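Side-chain contact in esterase family protein (Staphylococcus aureus, PDB 7L0A), which probably hydrolyses S-formylglutathione to formate and glutathione as a serine esterase of the alpha/beta-hydrolase kind: residues 153-158 against 162-167. Sequence-based numbering, arbitrary orientation.
Sequences SAVFEA and MDLEWN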
# COMPACT_ATOMS: atom_id res chain seq x y z
N SER B 153 0.42 -27.63 6.42
CA SER B 153 0.04 -28.61 5.41
C SER B 153 1.03 -28.60 4.25
O SER B 153 0.63 -28.59 3.07
CB SER B 153 -1.37 -28.33 4.90
OG SER B 153 -2.26 -28.10 5.99
N ALA B 154 2.32 -28.63 4.60
CA ALA B 154 3.37 -28.28 3.65
C ALA B 154 3.76 -29.45 2.75
O ALA B 154 3.63 -30.62 3.10
CB ALA B 154 4.61 -27.75 4.38
N VAL B 155 4.21 -29.07 1.56
CA VAL B 155 4.90 -29.94 0.60
C VAL B 155 6.37 -30.01 0.98
O VAL B 155 7.10 -29.02 0.90
CB VAL B 155 4.71 -29.37 -0.81
CG1 VAL B 155 5.61 -30.04 -1.83
CG2 VAL B 155 3.25 -29.47 -1.26
N PHE B 156 6.82 -31.19 1.42
CA PHE B 156 8.20 -31.41 1.84
C PHE B 156 9.00 -32.31 0.90
O PHE B 156 10.24 -32.43 1.07
CB PHE B 156 8.27 -32.02 3.25
CG PHE B 156 7.81 -31.11 4.38
CD1 PHE B 156 8.49 -29.94 4.68
CD2 PHE B 156 6.71 -31.46 5.17
CE1 PHE B 156 8.06 -29.11 5.73
CE2 PHE B 156 6.30 -30.65 6.21
CZ PHE B 156 6.97 -29.47 6.48
N GLU B 157 8.32 -33.01 -0.00
CA GLU B 157 8.95 -34.03 -0.81
C GLU B 157 8.70 -33.78 -2.28
O GLU B 157 7.64 -33.33 -2.69
CB GLU B 157 8.42 -35.44 -0.50
CG GLU B 157 8.31 -35.77 0.96
CD GLU B 157 8.30 -37.25 1.19
OE1 GLU B 157 8.43 -38.01 0.20
OE2 GLU B 157 8.18 -37.68 2.36
N ALA B 158 9.67 -34.21 -3.09
CA ALA B 158 9.57 -34.01 -4.53
C ALA B 158 8.34 -34.70 -5.12
O ALA B 158 7.69 -34.16 -6.04
CB ALA B 158 10.84 -34.55 -5.19
N MET B 162 3.87 -33.62 -7.97
CA MET B 162 3.04 -34.10 -9.07
C MET B 162 1.58 -34.21 -8.70
O MET B 162 0.75 -34.41 -9.59
CB MET B 162 3.60 -35.45 -9.53
CG MET B 162 5.06 -35.37 -9.92
SD MET B 162 5.26 -34.46 -11.45
CE MET B 162 4.63 -35.70 -12.60
N ASP B 163 1.23 -34.07 -7.42
CA ASP B 163 -0.15 -34.19 -6.97
C ASP B 163 -0.88 -32.86 -6.93
O ASP B 163 -2.05 -32.82 -6.54
CB ASP B 163 -0.21 -34.81 -5.57
CG ASP B 163 0.09 -36.30 -5.58
OD1 ASP B 163 0.35 -36.85 -6.67
OD2 ASP B 163 0.08 -36.91 -4.49
N LEU B 164 -0.23 -31.77 -7.32
CA LEU B 164 -0.74 -30.43 -7.08
C LEU B 164 -1.43 -29.85 -8.31
O LEU B 164 -1.35 -30.40 -9.42
CB LEU B 164 0.41 -29.52 -6.62
CG LEU B 164 1.20 -30.07 -5.43
CD1 LEU B 164 2.34 -29.12 -5.10
CD2 LEU B 164 0.32 -30.29 -4.20
N GLU B 165 -2.08 -28.70 -8.10
CA GLU B 165 -2.97 -28.08 -9.09
C GLU B 165 -2.26 -27.13 -10.03
O GLU B 165 -2.78 -26.06 -10.37
CB GLU B 165 -4.10 -27.37 -8.35
CG GLU B 165 -5.01 -28.29 -7.56
CD GLU B 165 -5.61 -29.38 -8.43
OE1 GLU B 165 -5.97 -29.10 -9.59
OE2 GLU B 165 -5.70 -30.53 -7.94
N TRP B 166 -1.09 -27.51 -10.51
CA TRP B 166 -0.35 -26.69 -11.46
C TRP B 166 -1.15 -26.42 -12.73
O TRP B 166 -1.86 -27.30 -13.22
CB TRP B 166 0.94 -27.42 -11.83
CG TRP B 166 1.82 -27.72 -10.68
CD1 TRP B 166 1.97 -28.92 -10.03
CD2 TRP B 166 2.70 -26.81 -10.04
NE1 TRP B 166 2.88 -28.80 -9.01
CE2 TRP B 166 3.35 -27.51 -9.00
CE3 TRP B 166 3.01 -25.46 -10.24
CZ2 TRP B 166 4.28 -26.90 -8.16
CZ3 TRP B 166 3.93 -24.87 -9.42
CH2 TRP B 166 4.56 -25.58 -8.39
N ASN B 167 -1.00 -25.21 -13.28
CA ASN B 167 -1.49 -24.96 -14.63
C ASN B 167 -0.60 -25.69 -15.66
O ASN B 167 0.41 -26.31 -15.33
CB ASN B 167 -1.60 -23.45 -14.90
CG ASN B 167 -0.25 -22.72 -15.00
OD1 ASN B 167 0.82 -23.32 -15.17
ND2 ASN B 167 -0.31 -21.40 -15.00
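Leu164 and Val155 meet through methyl groups alone, and tracing the leucine from CB outward shows how. CB lies beside its neighbour but one, 3.8 Å from the indole carbon CD1 of Trp166. From there CG stands anti to the carbonyl carbon (chi1 -53°), and CD1 continues anti to CA (chi2 178°), carrying this methyl across the gap to the strand-side part of the loop. Leu164 CD1 ends 4.0 Å from Val155 CG2, at van der Waals distance, while on its other flank it approaches Trp166 NE1 at 4.0 Å. The second branch, Leu164 CD2, is only slightly farther from Val155 CG2, at 4.2 Å, which places the valine methyl opposite the fork of the leucine. Valine and leucine run in opposing senses, offset from one another rather than meeting head-on.

At the remaining point of approach, Ala158 O and Met162 N are 4.3 Å apart, too far for a hydrogen bond; none crosses between 153-158 and 162-167. Both segments belong to the long loop that joins strand 148-152 to helix 168-177. Met130 of helix 130-141 touches both Val155 and Leu164, and Asn160 touches Val155 from within the loop.

The side chain of Val155 comes within about 4 Å of that of Ser129, the predicted nucleophile on a GxSxG elbow, and that of Leu164 lies about 6 Å from that of His242, the predicted histidine of the triad. With just 104 Å² buried and dispersion its evident attraction, the contact probably gives the neighbourhood of the predicted triad an apolar border without directional bonds.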